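Local atomic coordinates of glycoside hydrolase family 61 (Trichoderma reesei QM6a, PDB entry 5O2X), a protein that probably uses a bound copper ion to break cellulose chains oxidatively, as a lytic polysaccharide monooxygenase of family AA9. Residues V44-D47 and A48-N51; D131-S135 and N136-W140. All blocks are in the same frame, centred on the assembly; numbering follows the deposited sequence.

Overall arrangement
From the N terminus the chain runs through strands 3-9 and 12-15 and then enters a long loop, where interaction 1 (44-47 with 48-51) makes a tight local turn just ahead of helix 53-56. It closes well before interaction 2 opens; the two follow in series and neither nest nor cross. Interaction 2 (131-135 with 136-140) turns the end of helix 129-135 into strand 139-143, an outermost strand of the five-stranded sheet. The centres of interactions 1 and 2 are about 26 Å apart, and the two do not touch. The first ties the loop to Asn173 on strand 172-183, to Asn169 in the loop before it, and to helix 53-56; the second joins a helix to a sheet edge.

Interaction 1 (V44-D47 and A48-N51); sequences VSPD and AYQN. With MAN (alpha-D-mannopyranose), chain E.
A local turn contact, in which a 3-10 segment runs into a type I beta turn, lies in the long loop between strand 12-15 and helix 53-56, with Pro46 pressed against the Tyr49 ring. Two backbone hydrogen bonds hold the first part: Ala48 N to Ser45 O at 2.8 Å and Tyr49 N to Pro46 O at 3.0 Å. The type I turn that follows is spanned by Asn51 N to Ala48 O at 3.0 Å.

The tyrosine side chain lies alongside the proline, pointing the same way, with CG anti to its own carbonyl carbon (chi1 -76°). This sets Pro46 CA over the middle of one face of the Tyr49 ring, 3.4 Å from the centroid and almost on the normal, a clear CH-pi contact. Pro46 CB reaches Tyr49 CE2 at 3.7 Å, while CG runs alongside CZ and OH, so the proline follows the ring out to its hydroxyl. Separately, Val44 CG1 meets the methyl CB of Ala48 at 3.7 Å. Further on, mannose O6 of chain E donates to the backbone O of Gln50.

The Tyr49 hydroxyl is hydrogen-bonded to Asn173 on strand 172-183, and Val44 and Tyr49 both lean on Ile54 of helix 53-56.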
ATOM      1  N   VAL A  44      -7.578   7.969   5.692  1.00  4.27           N
ATOM      2  CA  VAL A  44      -8.229   7.344   6.841  1.00  4.46           C
ATOM      3  C   VAL A  44      -7.500   7.791   8.090  1.00  4.45           C
ATOM      4  O   VAL A  44      -6.260   7.764   8.136  1.00  5.29           O
ATOM      5  CB  VAL A  44      -8.230   5.798   6.699  1.00  4.54           C
ATOM      6  CG1 VAL A  44      -8.971   5.174   7.867  1.00  4.96           C
ATOM      7  CG2 VAL A  44      -8.826   5.364   5.381  1.00  5.20           C
ATOM      8  N   SER A  45      -8.242   8.245   9.098  0.95  4.68           N
ATOM      9  CA  SER A  45      -7.659   8.763  10.317  0.95  4.97           C
ATOM     10  C   SER A  45      -7.603   7.698  11.399  0.95  4.57           C
ATOM     11  O   SER A  45      -8.283   6.666  11.332  0.95  4.73           O
ATOM     12  CB  SER A  45      -8.522   9.936  10.843  0.95  5.96           C
ATOM     13  OG  SER A  45      -8.542  11.023   9.973  0.95  6.23           O
ATOM     14  N   PRO A  46      -6.851   7.964  12.491  1.00  4.70           N
ATOM     15  CA  PRO A  46      -6.772   7.006  13.596  1.00  4.89           C
ATOM     16  C   PRO A  46      -8.114   6.637  14.221  1.00  5.25           C
ATOM     17  O   PRO A  46      -8.256   5.517  14.709  1.00  5.45           O
ATOM     18  CB  PRO A  46      -5.811   7.686  14.589  1.00  5.23           C
ATOM     19  CG  PRO A  46      -4.903   8.481  13.701  1.00  5.36           C
ATOM     20  CD  PRO A  46      -5.815   9.020  12.614  1.00  5.15           C
ATOM     21  N   ASP A  47      -9.085   7.544  14.198  1.00  5.57           N
ATOM     22  CA  ASP A  47     -10.399   7.232  14.715  0.75  6.14           C
ATOM     23  C   ASP A  47     -11.160   6.217  13.844  1.00  5.86           C
ATOM     24  O   ASP A  47     -12.235   5.793  14.247  1.00  7.32           O
ATOM     25  CB  ASP A  47     -11.230   8.487  15.041  0.75  7.96           C
ATOM     26  CG  ASP A  47     -11.640   9.308  13.799  0.75  9.72           C
ATOM     27  OD1 ASP A  47     -11.364   8.916  12.689  0.75 11.75           O
ATOM     28  OD2 ASP A  47     -12.177  10.422  13.931  0.75 16.67           O
ATOM     29  N   ALA A  48     -10.557   5.772  12.747  1.00  5.27           N
ATOM     30  CA  ALA A  48     -11.079   4.707  11.925  1.00  5.25           C
ATOM     31  C   ALA A  48     -10.134   3.519  11.824  1.00  5.03           C
ATOM     32  O   ALA A  48     -10.377   2.608  11.027  1.00  5.43           O
ATOM     33  CB  ALA A  48     -11.493   5.235  10.551  1.00  5.33           C
ATOM     34  N   TYR A  49      -9.118   3.467  12.672  1.00  4.88           N
ATOM     35  CA  TYR A  49      -8.193   2.333  12.618  1.00  4.77           C
ATOM     36  C   TYR A  49      -8.839   1.006  13.018  1.00  4.71           C
ATOM     37  O   TYR A  49      -8.333  -0.052  12.649  1.00  5.03           O
ATOM     38  CB  TYR A  49      -6.994   2.569  13.528  1.00  4.70           C
ATOM     39  CG  TYR A  49      -5.944   3.527  13.024  1.00  4.43           C
ATOM     40  CD1 TYR A  49      -5.922   4.049  11.729  1.00  4.42           C
ATOM     41  CD2 TYR A  49      -4.930   3.918  13.894  1.00  4.66           C
ATOM     42  CE1 TYR A  49      -4.902   4.899  11.305  1.00  4.45           C
ATOM     43  CE2 TYR A  49      -3.901   4.751  13.475  1.00  4.62           C
ATOM     44  CZ  TYR A  49      -3.864   5.201  12.179  1.00  4.41           C
ATOM     45  OH  TYR A  49      -2.818   6.008  11.809  1.00  4.95           O
ATOM     46  N   GLN A  50      -9.924   1.065  13.809  1.00  4.89           N
ATOM     47  CA  GLN A  50     -10.646  -0.121  14.202  1.00  5.21           C
ATOM     48  C   GLN A  50     -11.933  -0.311  13.390  1.00  5.64           C
ATOM     49  O   GLN A  50     -12.779  -1.099  13.763  1.00  7.35           O
ATOM     50  CB  GLN A  50     -10.867  -0.169  15.720  1.00  5.76           C
ATOM     51  CG  GLN A  50      -9.654  -0.773  16.471  1.00  6.29           C
ATOM     52  CD  GLN A  50      -8.384   0.062  16.411  1.00  6.09           C
ATOM     53  OE1 GLN A  50      -8.322   1.130  17.013  1.00  7.32           O
ATOM     54  NE2 GLN A  50      -7.379  -0.432  15.702  1.00  6.18           N
ATOM     55  N   ASN A  51     -12.040   0.417  12.269  1.00  5.45           N
ATOM     56  CA  ASN A  51     -13.177   0.428  11.354  0.70  6.15           C
ATOM     57  C   ASN A  51     -12.739  -0.215  10.055  1.00  5.48           C
ATOM     58  O   ASN A  51     -11.572  -0.092   9.675  1.00  5.16           O
ATOM     59  CB  ASN A  51     -13.540   1.913  11.077  0.70  7.77           C
ATOM     60  CG  ASN A  51     -14.731   2.070  10.148  0.70  9.29           C
ATOM     61  OD1 ASN A  51     -14.655   2.089   8.856  0.70  8.17           O
ATOM     62  ND2 ASN A  51     -15.890   2.135  10.764  0.70 11.82           N
TER
HETATM   63  C1  MAN E 304     -10.726  -5.023  13.886  0.75  5.55           C
HETATM   64  C2  MAN E 304     -10.745  -6.467  14.308  0.75  6.62           C
HETATM   65  C3  MAN E 304     -11.760  -7.216  13.404  0.75  7.41           C
HETATM   66  C4  MAN E 304     -13.137  -6.543  13.349  0.75  8.27           C
HETATM   67  C5  MAN E 304     -12.990  -5.066  13.064  0.75  6.69           C
HETATM   68  C6  MAN E 304     -14.277  -4.273  13.229  0.75  6.97           C
HETATM   69  O2  MAN E 304     -11.182  -6.553  15.652  0.75  8.08           O
HETATM   70  O3  MAN E 304     -11.901  -8.593  13.796  0.75  8.79           O
HETATM   71  O4  MAN E 304     -13.921  -7.100  12.286  0.75  9.83           O
HETATM   72  O5  MAN E 304     -12.022  -4.450  13.950  0.75  6.13           O
HETATM   73  O6  MAN E 304     -14.243  -3.033  12.617  0.75  6.54           O

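Interaction 2 (D131-S135 and N136-W140). With NAG (2-acetamido-2-deoxy-beta-D-glucopyranose), chain C; MAN (alpha-D-mannopyranose), chain M; MAN (alpha-D-mannopyranose), chain L.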
ATOM      1  N   ASP A 131      10.034  11.083   0.885  1.00  4.79           N
ATOM      2  CA  ASP A 131      10.973  11.879   0.113  1.00  5.04           C
ATOM      3  C   ASP A 131      11.620  11.073  -1.001  1.00  4.54           C
ATOM      4  O   ASP A 131      11.920  11.612  -2.073  1.00  5.14           O
ATOM      5  CB  ASP A 131      12.028  12.486   1.015  1.00  5.87           C
ATOM      6  CG  ASP A 131      11.407  13.455   2.017  1.00  6.56           C
ATOM      7  OD1 ASP A 131      10.809  14.459   1.530  1.00  7.77           O
ATOM      8  OD2 ASP A 131      11.500  13.208   3.217  1.00  7.63           O
ATOM      9  N   VAL A 132      11.838   9.777  -0.766  1.00  4.65           N
ATOM     10  CA  VAL A 132      12.364   8.889  -1.805  1.00  4.30           C
ATOM     11  C   VAL A 132      11.305   8.731  -2.913  1.00  4.06           C
ATOM     12  O   VAL A 132      11.612   8.833  -4.104  1.00  4.60           O
ATOM     13  CB  VAL A 132      12.758   7.541  -1.208  1.00  4.49           C
ATOM     14  CG1 VAL A 132      13.279   6.608  -2.281  1.00  5.16           C
ATOM     15  CG2 VAL A 132      13.809   7.731  -0.124  1.00  5.17           C
ATOM     16  N   LEU A 133      10.053   8.503  -2.505  1.00  4.00           N
ATOM     17  CA  LEU A 133       8.963   8.423  -3.462  1.00  4.18           C
ATOM     18  C   LEU A 133       8.898   9.699  -4.297  1.00  4.31           C
ATOM     19  O   LEU A 133       8.762   9.645  -5.542  1.00  4.55           O
ATOM     20  CB  LEU A 133       7.647   8.165  -2.705  1.00  4.63           C
ATOM     21  CG  LEU A 133       6.369   8.194  -3.531  1.00  4.67           C
ATOM     22  CD1 LEU A 133       5.383   7.167  -3.004  1.00  5.89           C
ATOM     23  CD2 LEU A 133       5.732   9.563  -3.521  1.00  4.83           C
ATOM     24  N   ILE A 134       8.990  10.864  -3.666  1.00  4.46           N
ATOM     25  CA  ILE A 134       8.909  12.148  -4.396  1.00  4.72           C
ATOM     26  C   ILE A 134      10.068  12.229  -5.394  1.00  5.13           C
ATOM     27  O   ILE A 134       9.883  12.629  -6.552  1.00  5.54           O
ATOM     28  CB  ILE A 134       8.931  13.315  -3.415  1.00  5.35           C
ATOM     29  CG1 ILE A 134       7.623  13.333  -2.610  1.00  5.50           C
ATOM     30  CG2 ILE A 134       9.152  14.638  -4.120  1.00  6.13           C
ATOM     31  CD1 ILE A 134       7.689  14.152  -1.323  1.00  6.34           C
ATOM     32  N   SER A 135      11.279  11.863  -4.961  1.00  5.08           N
ATOM     33  CA  SER A 135      12.438  11.954  -5.836  0.82  5.29           C
ATOM     34  C   SER A 135      12.305  11.078  -7.069  1.00  5.06           C
ATOM     35  O   SER A 135      12.751  11.451  -8.137  1.00  7.04           O
ATOM     36  CB  SER A 135      13.667  11.544  -5.022  0.82  5.88           C
ATOM     37  OG  SER A 135      14.805  11.580  -5.865  0.82  7.18           O
ATOM     38  N   ASN A 136      11.686   9.911  -6.923  1.00  4.74           N
ATOM     39  CA  ASN A 136      11.528   8.966  -8.020  1.00  4.55           C
ATOM     40  C   ASN A 136      10.219   9.147  -8.765  1.00  4.51           C
ATOM     41  O   ASN A 136       9.513   8.205  -9.100  1.00  4.66           O
ATOM     42  CB  ASN A 136      11.677   7.533  -7.464  1.00  4.79           C
ATOM     43  CG  ASN A 136      13.095   7.257  -6.987  1.00  4.97           C
ATOM     44  OD1 ASN A 136      13.282   6.690  -5.862  1.00  6.83           O
ATOM     45  ND2 ASN A 136      14.040   7.593  -7.749  1.00  5.06           N
ATOM     46  N   ASN A 137       9.905  10.424  -9.054  1.00  4.88           N
ATOM     47  CA  ASN A 137       8.696  10.781  -9.795  1.00  4.85           C
ATOM     48  C   ASN A 137       7.449  10.130  -9.209  1.00  4.44           C
ATOM     49  O   ASN A 137       6.570   9.672  -9.952  1.00  4.44           O
ATOM     50  CB  ASN A 137       8.781  10.538 -11.303  1.00  5.31           C
ATOM     51  CG  ASN A 137       7.678  11.278 -12.034  1.00  5.67           C
ATOM     52  OD1 ASN A 137       7.386  12.438 -11.701  1.00  6.29           O
ATOM     53  ND2 ASN A 137       7.072  10.644 -13.024  1.00  5.90           N
ATOM     54  N   ASN A 138       7.328  10.164  -7.874  1.00  4.21           N
ATOM     55  CA  ASN A 138       6.120   9.741  -7.218  1.00  4.30           C
ATOM     56  C   ASN A 138       5.856   8.242  -7.304  1.00  4.41           C
ATOM     57  O   ASN A 138       4.720   7.790  -7.382  1.00  5.12           O
ATOM     58  CB  ASN A 138       4.871  10.537  -7.693  1.00  4.60           C
ATOM     59  CG  ASN A 138       4.437  11.617  -6.752  1.00  4.21           C
ATOM     60  OD1 ASN A 138       5.258  12.275  -6.088  1.00  5.46           O
ATOM     61  ND2 ASN A 138       3.125  11.801  -6.677  1.00  4.64           N
ATOM     62  N   THR A 139       6.954   7.458  -7.237  1.00  4.19           N
ATOM     63  CA  THR A 139       6.829   6.018  -7.312  1.00  4.12           C
ATOM     64  C   THR A 139       7.438   5.362  -6.095  1.00  4.02           C
ATOM     65  O   THR A 139       8.317   5.903  -5.413  1.00  4.22           O
ATOM     66  CB  THR A 139       7.443   5.434  -8.591  1.00  3.97           C
ATOM     67  OG1 THR A 139       8.869   5.580  -8.597  1.00  4.43           O
ATOM     68  CG2 THR A 139       6.832   6.050  -9.833  1.00  4.34           C
ATOM     69  N   TRP A 140       6.995   4.115  -5.871  1.00  4.13           N
ATOM     70  CA  TRP A 140       7.566   3.206  -4.862  1.00  4.19           C
ATOM     71  C   TRP A 140       7.629   1.853  -5.495  1.00  4.32           C
ATOM     72  O   TRP A 140       6.694   1.452  -6.211  1.00  4.55           O
ATOM     73  CB  TRP A 140       6.714   3.165  -3.596  1.00  4.38           C
ATOM     74  CG  TRP A 140       7.359   2.432  -2.473  1.00  4.26           C
ATOM     75  CD1 TRP A 140       7.097   1.151  -2.031  1.00  4.34           C
ATOM     76  CD2 TRP A 140       8.448   2.900  -1.677  1.00  4.21           C
ATOM     77  NE1 TRP A 140       7.927   0.820  -1.006  1.00  4.63           N
ATOM     78  CE2 TRP A 140       8.784   1.858  -0.759  1.00  4.68           C
ATOM     79  CE3 TRP A 140       9.175   4.094  -1.633  1.00  5.04           C
ATOM     80  CZ2 TRP A 140       9.806   1.996   0.193  1.00  5.17           C
ATOM     81  CZ3 TRP A 140      10.159   4.231  -0.694  1.00  5.65           C
ATOM     82  CH2 TRP A 140      10.491   3.193   0.186  1.00  5.92           C
TER
HETATM   83  C1  NAG C 302       5.949  11.223 -13.759  0.85  5.59           C
HETATM   84  C2  NAG C 302       6.054  11.063 -15.246  0.85  5.50           C
HETATM   85  C3  NAG C 302       4.845  11.747 -15.881  0.85  6.62           C
HETATM   86  C4  NAG C 302       3.553  11.207 -15.339  0.85  6.68           C
HETATM   87  C5  NAG C 302       3.559  11.192 -13.817  0.85  6.92           C
HETATM   88  C6  NAG C 302       2.425  10.390 -13.251  0.85  7.85           C
HETATM   89  C7  NAG C 302       7.994  11.075 -16.714  0.85  5.95           C
HETATM   90  C8  NAG C 302       9.243  11.791 -17.118  0.85  7.06           C
HETATM   91  N2  NAG C 302       7.287  11.630 -15.735  0.85  5.58           N
HETATM   92  O3  NAG C 302       4.856  11.626 -17.312  0.85  7.34           O
HETATM   93  O4  NAG C 302       2.426  11.988 -15.789  0.85  8.56           O
HETATM   94  O5  NAG C 302       4.774  10.547 -13.330  0.85  5.76           O
HETATM   95  O6  NAG C 302       2.404   9.069 -13.768  0.85  8.03           O
HETATM   96  O7  NAG C 302       7.652  10.003 -17.239  0.85  6.54           O
HETATM   97  C1  MAN M 312       8.918   6.939 -12.650  1.00  5.09           C
HETATM   98  C2  MAN M 312       7.713   6.603 -13.483  1.00  5.28           C
HETATM   99  C3  MAN M 312       8.106   6.247 -14.899  1.00  5.14           C
HETATM  100  C4  MAN M 312       8.996   7.295 -15.517  1.00  5.39           C
HETATM  101  C5  MAN M 312      10.148   7.629 -14.576  1.00  5.48           C
HETATM  102  C6  MAN M 312      10.967   8.803 -15.052  1.00  6.99           C
HETATM  103  O2  MAN M 312       6.868   7.758 -13.481  1.00  5.89           O
HETATM  104  O3  MAN M 312       6.938   6.069 -15.715  1.00  6.12           O
HETATM  105  O4  MAN M 312       9.523   6.784 -16.750  1.00  6.32           O
HETATM  106  O5  MAN M 312       9.699   7.938 -13.261  1.00  5.20           O
HETATM  107  O6  MAN M 312      12.132   8.972 -14.243  1.00  9.66           O
HETATM  108  C1  MAN L 311      15.126   0.319   0.272  1.00  4.79           C
HETATM  109  C2  MAN L 311      16.605   0.223   0.612  1.00  4.84           C
HETATM  110  C3  MAN L 311      16.993   1.215   1.697  1.00  5.03           C
HETATM  111  C4  MAN L 311      16.597   2.626   1.301  1.00  4.94           C
HETATM  112  C5  MAN L 311      15.103   2.640   0.956  1.00  5.00           C
HETATM  113  C6  MAN L 311      14.665   3.976   0.398  1.00  5.64           C
HETATM  114  O2  MAN L 311      17.365   0.438  -0.579  1.00  4.90           O
HETATM  115  O3  MAN L 311      18.406   1.144   1.977  1.00  5.55           O
HETATM  116  O4  MAN L 311      16.790   3.560   2.348  1.00  5.29           O
HETATM  117  O5  MAN L 311      14.798   1.665  -0.052  1.00  4.96           O
HETATM  118  O6  MAN L 311      15.405   4.350  -0.778  1.00  6.02           O
HETATM  119  O   HOH W   1       7.490  13.570  -7.405  0.74  5.88           O
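This is the C-terminal end of helix 129-135 and the turn that carries the chain into strand 139-143, with Leu133 set against Asn138 and Thr139. Asn136, the centre of an inverse gamma turn, is the first residue to leave helical geometry; its N still gives the last helical bond, to Val132 O at 3.0 Å. One turn-end carbonyl then gathers several donors: Leu133 O takes weak bonds from the N-H groups of Asn136, Asn138 and Thr139.

The leucine side chain packs against the chain that returns from this turn. With CG anti to the backbone N (chi1 174°), the isobutyl group runs along it: Leu133 CG is 3.5 Å from Thr139 O, and Leu133 CD2 packs on Asn138 CA at 3.7 Å. Thr139 O also receives a CA-H...O contact from Leu133 CA. Beyond the turn, Trp79, Trp84 and Ile90 touch the same side chain, so an alanine here would probably leave a gap between the helix end, the turn and these residues.

The Trp140 indole reaches the helix at Val132, whose CG1 is 4.2 Å from Trp140 CZ3, and its NE1 is bonded to Asp115 on strand 110-121. The Asn138 side-chain amide has several partners: OD1 accepts from Trp84 N and from a water that also donates to Ile134 O, while ND2 bonds to Trp79 O.

Asn137, first residue of an N-X-T sequon with Asn138 and Thr139, carries the N-glycan, ND2 being covalently joined to C1 of the N-acetylglucosamine. Asn137 ND2 also donates to O2 of the chain M mannose at 2.9 Å. Beside that sugar, Thr139 lays CG2 against the mannose C1, and Thr139 OG1 donates to Asn136 O at 2.7 Å, in the carbonyl plane.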